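Local coordinates for methionine gamma-lyase (Trichomonas vaginalis, PDB 1PFF), which is a pyridoxal-phosphate-dependent lyase of the Cys/Met metabolism family, with the large mixed sheet and flanking helices of fold type I enzymes, at residues 98-102 with 103-107; 163-166 with 167-170. All blocks are in the same frame, centred on the assembly; numbering follows the deposited sequence.

Interaction 1 (98-102 with 103-107)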
ATOM      1  N   LYS A  98     -19.172   5.889 -32.267  1.00 12.45           N
ATOM      2  CA  LYS A  98     -20.539   6.311 -32.543  1.00 11.82           C
ATOM      3  C   LYS A  98     -21.032   7.211 -31.415  1.00 11.49           C
ATOM      4  O   LYS A  98     -20.820   6.918 -30.230  1.00 12.00           O
ATOM      5  CB  LYS A  98     -21.447   5.102 -32.690  1.00 11.71           C
ATOM      6  CG  LYS A  98     -22.857   5.448 -33.179  1.00 12.00           C
ATOM      7  CD  LYS A  98     -23.681   4.175 -33.324  1.00 13.02           C
ATOM      8  CE  LYS A  98     -24.377   3.816 -32.003  1.00 13.16           C
ATOM      9  NZ  LYS A  98     -25.043   2.483 -32.132  1.00 13.33           N
ATOM     10  N   VAL A  99     -21.694   8.303 -31.785  1.00 11.41           N
ATOM     11  CA  VAL A  99     -22.191   9.256 -30.795  1.00 11.05           C
ATOM     12  C   VAL A  99     -23.698   9.103 -30.599  1.00 10.93           C
ATOM     13  O   VAL A  99     -24.462   9.118 -31.564  1.00 11.42           O
ATOM     14  CB  VAL A  99     -21.859  10.719 -31.205  1.00 11.07           C
ATOM     15  CG1 VAL A  99     -22.476  11.699 -30.219  1.00 10.69           C
ATOM     16  CG2 VAL A  99     -20.338  10.929 -31.309  1.00 11.53           C
ATOM     17  N   ILE A 100     -24.125   8.941 -29.352  1.00 10.29           N
ATOM     18  CA  ILE A 100     -25.551   8.864 -29.043  1.00 10.48           C
ATOM     19  C   ILE A 100     -25.991  10.141 -28.325  1.00 10.75           C
ATOM     20  O   ILE A 100     -25.351  10.571 -27.351  1.00  9.96           O
ATOM     21  CB  ILE A 100     -25.863   7.599 -28.203  1.00 10.56           C
ATOM     22  CG1 ILE A 100     -25.497   6.340 -29.002  1.00 10.48           C
ATOM     23  CG2 ILE A 100     -27.343   7.575 -27.771  1.00 10.98           C
ATOM     24  CD1 ILE A 100     -25.250   5.074 -28.131  1.00 10.75           C
ATOM     25  N   ASP A 101     -27.080  10.738 -28.815  1.00 10.61           N
ATOM     26  CA  ASP A 101     -27.646  11.931 -28.209  1.00 11.15           C
ATOM     27  C   ASP A 101     -28.265  11.591 -26.845  1.00 11.02           C
ATOM     28  O   ASP A 101     -29.349  10.999 -26.770  1.00  9.91           O
ATOM     29  CB  ASP A 101     -28.682  12.551 -29.157  1.00 11.74           C
ATOM     30  CG  ASP A 101     -29.132  13.923 -28.715  1.00 12.75           C
ATOM     31  OD1 ASP A 101     -29.421  14.751 -29.599  1.00 15.27           O
ATOM     32  OD2 ASP A 101     -29.252  14.266 -27.519  1.00 12.22           O
ATOM     33  N   ILE A 102     -27.563  11.963 -25.771  1.00 11.14           N
ATOM     34  CA  ILE A 102     -27.982  11.600 -24.408  1.00 11.07           C
ATOM     35  C   ILE A 102     -29.341  12.208 -24.065  1.00 11.28           C
ATOM     36  O   ILE A 102     -30.254  11.499 -23.630  1.00 10.02           O
ATOM     37  CB  ILE A 102     -26.908  12.022 -23.355  1.00 11.42           C
ATOM     38  CG1 ILE A 102     -25.581  11.270 -23.582  1.00 10.97           C
ATOM     39  CG2 ILE A 102     -27.427  11.800 -21.939  1.00 10.13           C
ATOM     40  CD1 ILE A 102     -24.390  11.871 -22.799  1.00 10.79           C
ATOM     41  N   GLU A 103     -29.469  13.522 -24.252  1.00 11.76           N
ATOM     42  CA  GLU A 103     -30.719  14.217 -23.951  1.00 13.08           C
ATOM     43  C   GLU A 103     -31.899  13.590 -24.720  1.00 12.65           C
ATOM     44  O   GLU A 103     -32.982  13.375 -24.153  1.00 12.50           O
ATOM     45  CB  GLU A 103     -30.587  15.717 -24.251  1.00 13.62           C
ATOM     46  CG  GLU A 103     -31.832  16.539 -23.949  1.00 17.43           C
ATOM     47  CD  GLU A 103     -31.537  18.011 -23.687  1.00 22.93           C
ATOM     48  OE1 GLU A 103     -30.420  18.487 -23.999  1.00 24.10           O
ATOM     49  OE2 GLU A 103     -32.434  18.704 -23.159  1.00 26.43           O
ATOM     50  N   ASP A 104     -31.676  13.274 -25.994  1.00 12.42           N
ATOM     51  CA  ASP A 104     -32.730  12.682 -26.820  1.00 12.87           C
ATOM     52  C   ASP A 104     -33.049  11.246 -26.423  1.00 12.46           C
ATOM     53  O   ASP A 104     -34.215  10.832 -26.464  1.00 12.24           O
ATOM     54  CB  ASP A 104     -32.381  12.748 -28.312  1.00 13.28           C
ATOM     55  CG  ASP A 104     -33.513  12.244 -29.182  1.00 15.48           C
ATOM     56  OD1 ASP A 104     -34.545  12.940 -29.266  1.00 18.45           O
ATOM     57  OD2 ASP A 104     -33.481  11.148 -29.777  1.00 16.98           O
ATOM     58  N   ALA A 105     -32.014  10.481 -26.054  1.00 11.49           N
ATOM     59  CA  ALA A 105     -32.213   9.130 -25.548  1.00 11.01           C
ATOM     60  C   ALA A 105     -33.090   9.143 -24.297  1.00 10.98           C
ATOM     61  O   ALA A 105     -34.016   8.340 -24.179  1.00 10.08           O
ATOM     62  CB  ALA A 105     -30.866   8.436 -25.265  1.00 10.78           C
ATOM     63  N   VAL A 106     -32.814  10.074 -23.379  1.00 10.74           N
ATOM     64  CA  VAL A 106     -33.631  10.227 -22.179  1.00 11.23           C
ATOM     65  C   VAL A 106     -35.076  10.554 -22.543  1.00 12.26           C
ATOM     66  O   VAL A 106     -36.009   9.924 -22.036  1.00 12.03           O
ATOM     67  CB  VAL A 106     -33.054  11.300 -21.229  1.00 11.51           C
ATOM     68  CG1 VAL A 106     -34.021  11.571 -20.064  1.00 10.87           C
ATOM     69  CG2 VAL A 106     -31.673  10.850 -20.712  1.00  9.81           C
ATOM     70  N   LYS A 107     -35.254  11.509 -23.454  1.00 13.06           N
ATOM     71  CA  LYS A 107     -36.594  11.929 -23.867  1.00 13.94           C
ATOM     72  C   LYS A 107     -37.393  10.768 -24.446  1.00 13.39           C
ATOM     73  O   LYS A 107     -38.585  10.637 -24.171  1.00 13.22           O
ATOM     74  CB  LYS A 107     -36.532  13.102 -24.850  1.00 14.56           C
ATOM     75  CG  LYS A 107     -36.239  14.454 -24.160  1.00 18.48           C
ATOM     76  CD  LYS A 107     -36.444  15.624 -25.125  1.00 22.87           C
ATOM     77  CE  LYS A 107     -35.430  16.745 -24.902  1.00 25.47           C
ATOM     78  NZ  LYS A 107     -35.703  17.927 -25.802  1.00 26.67           N
TER
HETATM   79  O   HOH W   1     -27.558  15.353 -25.739  1.00 18.60           O

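Interaction 2 (163-166 with 167-170). With EDO (1,2-ethanediol), chain M.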
ATOM      1  N   ASP A 163     -31.097   7.403  -3.056  1.00 15.50           N
ATOM      2  CA  ASP A 163     -31.908   6.207  -2.864  1.00 15.80           C
ATOM      3  C   ASP A 163     -31.536   5.052  -3.808  1.00 15.21           C
ATOM      4  O   ASP A 163     -31.517   3.893  -3.385  1.00 15.33           O
ATOM      5  CB  ASP A 163     -33.416   6.534  -2.831  1.00 16.20           C
ATOM      6  CG  ASP A 163     -33.987   6.961  -4.179  1.00 18.65           C
ATOM      7  OD1 ASP A 163     -33.238   7.295  -5.124  1.00 19.99           O
ATOM      8  OD2 ASP A 163     -35.224   6.998  -4.371  1.00 22.93           O
ATOM      9  N   ILE A 164     -31.204   5.371  -5.059  1.00 14.84           N
ATOM     10  CA  ILE A 164     -30.659   4.381  -5.993  1.00 14.55           C
ATOM     11  C   ILE A 164     -29.304   3.828  -5.510  1.00 14.14           C
ATOM     12  O   ILE A 164     -29.116   2.610  -5.451  1.00 14.07           O
ATOM     13  CB  ILE A 164     -30.539   4.957  -7.428  1.00 14.37           C
ATOM     14  CG1 ILE A 164     -31.932   5.146  -8.044  1.00 15.24           C
ATOM     15  CG2 ILE A 164     -29.692   4.023  -8.323  1.00 15.12           C
ATOM     16  CD1 ILE A 164     -31.942   5.959  -9.324  1.00 17.79           C
ATOM     17  N   ILE A 165     -28.375   4.720  -5.157  1.00 13.67           N
ATOM     18  CA  ILE A 165     -27.059   4.297  -4.663  1.00 13.60           C
ATOM     19  C   ILE A 165     -27.143   3.462  -3.387  1.00 13.60           C
ATOM     20  O   ILE A 165     -26.341   2.551  -3.191  1.00 14.21           O
ATOM     21  CB  ILE A 165     -26.110   5.504  -4.466  1.00 13.73           C
ATOM     22  CG1 ILE A 165     -25.755   6.149  -5.819  1.00 13.12           C
ATOM     23  CG2 ILE A 165     -24.842   5.069  -3.692  1.00 13.37           C
ATOM     24  CD1 ILE A 165     -25.245   5.145  -6.875  1.00 13.70           C
ATOM     25  N   ALA A 166     -28.103   3.777  -2.518  1.00 13.96           N
ATOM     26  CA  ALA A 166     -28.373   2.942  -1.345  1.00 13.97           C
ATOM     27  C   ALA A 166     -28.600   1.476  -1.735  1.00 13.81           C
ATOM     28  O   ALA A 166     -28.040   0.588  -1.115  1.00 13.97           O
ATOM     29  CB  ALA A 166     -29.562   3.475  -0.552  1.00 14.37           C
ATOM     30  N   LYS A 167     -29.410   1.240  -2.766  1.00 14.37           N
ATOM     31  CA  LYS A 167     -29.701  -0.117  -3.261  1.00 14.38           C
ATOM     32  C   LYS A 167     -28.520  -0.742  -4.002  1.00 14.27           C
ATOM     33  O   LYS A 167     -28.249  -1.938  -3.864  1.00 14.04           O
ATOM     34  CB  LYS A 167     -30.931  -0.098  -4.173  1.00 14.91           C
ATOM     35  CG  LYS A 167     -32.239   0.137  -3.436  1.00 16.66           C
ATOM     36  CD  LYS A 167     -33.431  -0.109  -4.352  1.00 20.12           C
ATOM     37  CE  LYS A 167     -34.740  -0.040  -3.571  1.00 23.06           C
ATOM     38  NZ  LYS A 167     -35.890   0.320  -4.456  1.00 24.50           N
ATOM     39  N   VAL A 168     -27.818   0.071  -4.791  1.00 14.63           N
ATOM     40  CA  VAL A 168     -26.610  -0.381  -5.485  1.00 14.10           C
ATOM     41  C   VAL A 168     -25.602  -0.926  -4.462  1.00 14.30           C
ATOM     42  O   VAL A 168     -25.034  -1.993  -4.672  1.00 13.95           O
ATOM     43  CB  VAL A 168     -25.977   0.743  -6.361  1.00 14.58           C
ATOM     44  CG1 VAL A 168     -24.579   0.334  -6.887  1.00 14.76           C
ATOM     45  CG2 VAL A 168     -26.903   1.115  -7.514  1.00 14.23           C
ATOM     46  N   LYS A 169     -25.422  -0.214  -3.348  1.00 14.26           N
ATOM     47  CA  LYS A 169     -24.476  -0.627  -2.311  1.00 14.61           C
ATOM     48  C   LYS A 169     -24.952  -1.856  -1.548  1.00 15.00           C
ATOM     49  O   LYS A 169     -24.223  -2.851  -1.429  1.00 15.24           O
ATOM     50  CB  LYS A 169     -24.225   0.517  -1.318  1.00 14.45           C
ATOM     51  CG  LYS A 169     -23.352   1.634  -1.869  1.00 15.10           C
ATOM     52  CD  LYS A 169     -23.065   2.702  -0.824  1.00 15.60           C
ATOM     53  CE  LYS A 169     -21.985   3.648  -1.330  1.00 17.00           C
ATOM     54  NZ  LYS A 169     -21.614   4.663  -0.306  1.00 19.19           N
ATOM     55  N   SER A 170     -26.174  -1.784  -1.022  1.00 15.07           N
ATOM     56  CA  SER A 170     -26.644  -2.817  -0.101  1.00 15.78           C
ATOM     57  C   SER A 170     -27.056  -4.099  -0.825  1.00 15.66           C
ATOM     58  O   SER A 170     -26.953  -5.191  -0.262  1.00 16.19           O
ATOM     59  CB  SER A 170     -27.755  -2.290   0.819  1.00 15.98           C
ATOM     60  OG  SER A 170     -28.918  -1.947   0.094  1.00 17.51           O
TER
HETATM   61  C1  EDO M1015     -39.618  -0.222  -6.200  1.00 62.76           C
HETATM   62  O1  EDO M1015     -39.214  -0.911  -5.025  1.00 62.51           O
HETATM   63  C2  EDO M1015     -38.420   0.475  -6.839  1.00 62.66           C
HETATM   64  O2  EDO M1015     -37.423  -0.481  -7.173  1.00 62.42           O

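Interaction 1 (98-102 with 103-107)
Glu103, in the first turn of helix 102-109, meets Asp101 through a water: the water accepts from Glu103 N at 3.0 Å and donates to Asp101 OD2 at 2.7 Å. The direct line from Glu103 N to Asp101 OD2 has too poor an angle for a hydrogen bond, and the water links the two instead.

Asp104 gives the cap itself. Asp104 N lies 3.0 Å from Asp101 OD2 in a nearly straight bond, which marks Asp101 as the N-cap of the helix. With CG anti to the backbone N (chi1 -170°), the carboxylate of Asp101 swings against the first turn, and the N-H comes from above its plane, 60° out of it. OD2 thus takes one backbone bond and one water, while OD1 forms a salt bridge with Lys239. CB of Asp104 packs 3.5 Å from Asp101 CG, and the two side chains cross at about a right angle. Their carboxylates are turned 59° apart, and that of Asp104 leads off to a hydrogen bond with Gln108.

Ala105 N closes the first helical turn on Asp101 O at 2.8 Å. Ala105 CB makes a loose apolar contact with Ile100 CG2 at 4.4 Å. Val106 N continues the series to Ile102 O at 2.9 Å, and Val106 CG2 lies beside the same oxygen.

Gln240, at the end of helix 234-240, hydrogen-bonds through NE2 to Ile100 O and through OE1 to Ile102 N, tying the loop entering the helix to that neighbour. On the sheet side, Ile100, Ile102 and Ala105 all rest on Phe89 of strand 84-90.

Interaction 2 (163-166 with 167-170)
Lys169 runs back over Ile165, one turn earlier in helix 162-177. Lys169 CB sits 3.5 Å from Ile165 O, and CG, anti to its own carbonyl carbon (chi1 -74°), stays close to the same oxygen, which also accepts the backbone N of Lys169. From there the extended chain crosses the Ile165 branch at a slant: Lys169 CD lies 4.1 Å from Ile165 CG2 and Lys169 CE 4.0 Å from it. At the tip NZ reaches Glu4 in a salt bridge.

The helix lies against the mixed sheet of the large domain, as expected for a fold type I enzyme: Ile165 touches strands 15-19 and 156-160, and Val168 touches Ala17. Ile164 CG2 meets Val168 CG2 at 4.1 Å, and both residues also press on Phe33 of helix 22-33.

On the exposed side Ala166 O accepts twice from Ser170. Ser170 N reaches Ala166 O at 3.0 Å and Ser170 OG reaches it at 2.9 Å, from opposite faces of the carbonyl plane; OG reaches back because it stands between the backbone N and the carbonyl carbon (chi1 65°). Lys167 stretches outward past Phe33, and Lys167 NZ makes a weak hydrogen bond to O2 of a 1,2-ethanediol molecule at 3.2 Å.

How the interactions relate
Interactions 1 and 2 follow one another along the chain: interaction 1 spans a loop and the start of helix 102-109, while interaction 2 lies within helix 162-177. Their centres are 25 Å apart and their nearest atoms about 12 Å, so they do not touch. The seven-stranded sheet connects them: interaction 1 rests on strand 84-90, whereas interaction 2 reaches strands 15-19 and 156-160, with strands 116-120 and 138-142 between. The centre of interaction 2 lies about 23 Å from the centre of the chain, that of interaction 1 about 14 Å, and interaction 2 alone meets 1,2-ethanediol, probably from the crystallisation liquor. No other chain of the assembly touches either contact.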